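Local structure of beta-glucuronidase (Dictyoglomus thermophilum, 6XXW) at residues 453-458 and 495-500. The protein probably hydrolyses beta-D-glucuronides, releasing glucuronic acid, as an enzyme of glycoside hydrolase family 2. Residues are numbered along the deposited sequence; the frame is centred on the assembly and turned at random.
Sequences SETKVS and ELYRKP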
ATOM      1  N   SER A 453      -0.995 -22.425 -35.286  1.00 24.14           N
ATOM      2  CA  SER A 453      -0.842 -22.717 -36.702  1.00 25.86           C
ATOM      3  C   SER A 453       0.385 -22.055 -37.309  1.00 29.38           C
ATOM      4  O   SER A 453       0.720 -22.357 -38.460  1.00 27.71           O
ATOM      5  CB  SER A 453      -2.097 -22.282 -37.468  1.00 25.93           C
ATOM      6  OG  SER A 453      -2.269 -20.878 -37.399  1.00 27.26           O
ATOM      7  N   GLU A 454       1.069 -21.171 -36.575  1.00 20.86           N
ATOM      8  CA  GLU A 454       2.214 -20.474 -37.143  1.00 25.74           C
ATOM      9  C   GLU A 454       3.561 -21.024 -36.697  1.00 23.89           C
ATOM     10  O   GLU A 454       4.545 -20.829 -37.419  1.00 23.37           O
ATOM     11  CB  GLU A 454       2.150 -18.980 -36.812  1.00 29.36           C
ATOM     12  CG  GLU A 454       0.805 -18.349 -37.161  1.00 35.63           C
ATOM     13  CD  GLU A 454       0.875 -16.835 -37.258  1.00 47.83           C
ATOM     14  OE1 GLU A 454       1.500 -16.202 -36.377  1.00 49.80           O
ATOM     15  OE2 GLU A 454       0.289 -16.273 -38.206  1.00 61.47           O
ATOM     16  N   THR A 455       3.652 -21.691 -35.544  1.00 19.88           N
ATOM     17  CA  THR A 455       4.966 -22.139 -35.098  1.00 18.94           C
ATOM     18  C   THR A 455       5.486 -23.243 -36.015  1.00 19.14           C
ATOM     19  O   THR A 455       4.766 -24.186 -36.350  1.00 17.87           O
ATOM     20  CB  THR A 455       4.961 -22.623 -33.640  1.00 19.61           C
ATOM     21  OG1 THR A 455       6.206 -23.285 -33.376  1.00 20.67           O
ATOM     22  CG2 THR A 455       3.793 -23.578 -33.338  1.00 19.14           C
ATOM     23  N   LYS A 456       6.741 -23.121 -36.423  1.00 19.47           N
ATOM     24  CA  LYS A 456       7.391 -24.149 -37.215  1.00 20.88           C
ATOM     25  C   LYS A 456       8.248 -25.076 -36.366  1.00 22.69           C
ATOM     26  O   LYS A 456       9.027 -25.857 -36.919  1.00 20.59           O
ATOM     27  CB  LYS A 456       8.235 -23.494 -38.307  1.00 25.31           C
ATOM     28  CG  LYS A 456       7.412 -22.727 -39.355  1.00 22.38           C
ATOM     29  CD  LYS A 456       8.298 -21.844 -40.199  1.00 29.61           C
ATOM     30  CE  LYS A 456       7.493 -21.135 -41.280  1.00 42.54           C
ATOM     31  NZ  LYS A 456       6.853 -22.123 -42.192  1.00 51.87           N
ATOM     32  N   VAL A 457       8.123 -25.016 -35.032  1.00 20.03           N
ATOM     33  CA  VAL A 457       9.064 -25.679 -34.138  1.00 19.64           C
ATOM     34  C   VAL A 457       8.384 -26.674 -33.199  1.00 19.99           C
ATOM     35  O   VAL A 457       8.969 -27.711 -32.871  1.00 20.60           O
ATOM     36  CB  VAL A 457       9.880 -24.640 -33.340  1.00 20.91           C
ATOM     37  CG1 VAL A 457      10.757 -25.324 -32.283  1.00 22.44           C
ATOM     38  CG2 VAL A 457      10.724 -23.797 -34.304  1.00 17.08           C
ATOM     39  N   SER A 458       7.158 -26.382 -32.738  1.00 17.65           N
ATOM     40  CA  SER A 458       6.516 -27.238 -31.734  1.00 18.50           C
ATOM     41  C   SER A 458       6.271 -28.657 -32.239  1.00 22.58           C
ATOM     42  O   SER A 458       6.170 -29.583 -31.422  1.00 20.74           O
ATOM     43  CB  SER A 458       5.191 -26.625 -31.263  1.00 22.97           C
ATOM     44  OG  SER A 458       5.411 -25.640 -30.250  1.00 22.42           O
ATOM     45  N   GLU A 495      -5.212 -30.562 -31.872  1.00 24.07           N
ATOM     46  CA  GLU A 495      -5.600 -31.066 -33.186  1.00 30.08           C
ATOM     47  C   GLU A 495      -4.422 -31.061 -34.153  1.00 28.13           C
ATOM     48  O   GLU A 495      -4.292 -31.966 -34.986  1.00 28.90           O
ATOM     49  CB  GLU A 495      -6.758 -30.224 -33.728  1.00 29.33           C
ATOM     50  CG  GLU A 495      -7.154 -30.492 -35.180  1.00 38.87           C
ATOM     51  CD  GLU A 495      -7.523 -31.951 -35.447  1.00 54.58           C
ATOM     52  OE1 GLU A 495      -7.159 -32.470 -36.526  1.00 61.68           O
ATOM     53  OE2 GLU A 495      -8.179 -32.575 -34.585  1.00 55.95           O
ATOM     54  N   LEU A 496      -3.547 -30.056 -34.055  1.00 24.98           N
ATOM     55  CA  LEU A 496      -2.408 -29.984 -34.963  1.00 23.98           C
ATOM     56  C   LEU A 496      -1.277 -30.923 -34.559  1.00 27.36           C
ATOM     57  O   LEU A 496      -0.597 -31.473 -35.429  1.00 28.47           O
ATOM     58  CB  LEU A 496      -1.872 -28.553 -35.043  1.00 24.68           C
ATOM     59  CG  LEU A 496      -2.800 -27.556 -35.743  1.00 28.90           C
ATOM     60  CD1 LEU A 496      -2.293 -26.126 -35.572  1.00 22.89           C
ATOM     61  CD2 LEU A 496      -2.939 -27.925 -37.209  1.00 29.54           C
ATOM     62  N   TYR A 497      -1.025 -31.097 -33.258  1.00 21.23           N
ATOM     63  CA  TYR A 497       0.200 -31.763 -32.824  1.00 25.41           C
ATOM     64  C   TYR A 497      -0.005 -33.041 -32.021  1.00 28.56           C
ATOM     65  O   TYR A 497       0.937 -33.836 -31.927  1.00 26.17           O
ATOM     66  CB  TYR A 497       1.071 -30.779 -32.021  1.00 22.43           C
ATOM     67  CG  TYR A 497       1.309 -29.517 -32.815  1.00 23.97           C
ATOM     68  CD1 TYR A 497       1.947 -29.570 -34.048  1.00 26.06           C
ATOM     69  CD2 TYR A 497       0.849 -28.282 -32.367  1.00 23.38           C
ATOM     70  CE1 TYR A 497       2.141 -28.439 -34.803  1.00 23.08           C
ATOM     71  CE2 TYR A 497       1.042 -27.136 -33.112  1.00 20.88           C
ATOM     72  CZ  TYR A 497       1.685 -27.222 -34.336  1.00 31.11           C
ATOM     73  OH  TYR A 497       1.876 -26.097 -35.100  1.00 25.17           O
ATOM     74  N   ARG A 498      -1.190 -33.267 -31.454  1.00 22.59           N
ATOM     75  CA  ARG A 498      -1.527 -34.536 -30.791  1.00 22.84           C
ATOM     76  C   ARG A 498      -0.521 -34.902 -29.700  1.00 29.86           C
ATOM     77  O   ARG A 498      -0.137 -36.062 -29.554  1.00 24.71           O
ATOM     78  CB  ARG A 498      -1.656 -35.675 -31.808  1.00 26.79           C
ATOM     79  CG  ARG A 498      -2.796 -35.472 -32.797  1.00 28.78           C
ATOM     80  N   LYS A 499      -0.099 -33.910 -28.927  1.00 25.75           N
ATOM     81  CA  LYS A 499       0.857 -34.071 -27.843  1.00 27.64           C
ATOM     82  C   LYS A 499       0.225 -33.575 -26.550  1.00 23.42           C
ATOM     83  O   LYS A 499      -0.724 -32.784 -26.588  1.00 19.99           O
ATOM     84  CB  LYS A 499       2.139 -33.274 -28.129  1.00 23.77           C
ATOM     85  CG  LYS A 499       2.918 -33.704 -29.372  1.00 25.96           C
ATOM     86  CD  LYS A 499       4.055 -32.730 -29.651  1.00 21.41           C
ATOM     87  CE  LYS A 499       4.602 -32.891 -31.077  1.00 24.19           C
ATOM     88  NZ  LYS A 499       5.042 -34.281 -31.350  1.00 27.73           N
ATOM     89  N   PRO A 500       0.719 -34.010 -25.384  1.00 22.98           N
ATOM     90  CA  PRO A 500       0.250 -33.391 -24.135  1.00 18.67           C
ATOM     91  C   PRO A 500       0.588 -31.909 -24.143  1.00 18.53           C
ATOM     92  O   PRO A 500       1.595 -31.480 -24.722  1.00 18.80           O
ATOM     93  CB  PRO A 500       1.019 -34.139 -23.035  1.00 21.90           C
ATOM     94  CG  PRO A 500       1.717 -35.301 -23.713  1.00 19.91           C
ATOM     95  CD  PRO A 500       1.841 -34.937 -25.158  1.00 17.96           C
TER
HETATM   96  O   HOH W   1       4.927 -26.687 -35.215  1.00 22.90           O
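Three van der Waals contacts join 453-458 to 495-500, and no direct hydrogen bond spans them. Thr455 CG2 approaches the phenol end of Tyr497 obliquely, 3.6 Å from OH. Leu496 CD1 lies 3.9 Å from Ser453 CA, against backbone rather than the serine hydroxyl. The aliphatic part of Lys499 runs past the Ser458 carbonyl, with CE 3.7 Å from Ser458 O. Within 495-500, Leu496 CB lies over the centre of one Tyr497 ring face, 3.6 Å above its plane.

The polar link is indirect: one water donates to Thr455 O at 2.8 Å and, weakly, to Tyr497 OH. Ala452 O, hydrogen-bonded directly, is that hydroxyl's stronger tie to the loop, the water a weak second.

With OG1 anti to the backbone N (chi1 169°), Thr455 turns its hydroxyl back into its own loop, where it accepts from Val457 N at 3.1 Å (N-H...O 162°), an ST turn. Glu448 OE2 bonds both this hydroxyl and Ser458 OG. A valine at Thr455 would probably leave Val457 N and Glu448 without this partner and free the turn to shift.

Helix 482-497 links parallel strands 463-467 and 501-505 in a beta-alpha-beta unit of the TIM barrel; the 453-458 loop, leading into the first strand, packs at the helix's C-terminal end, where Arg498 has positive phi. Ile464 touches Ser458, Tyr497 and Lys499, and Val457 packs on helix 422-438.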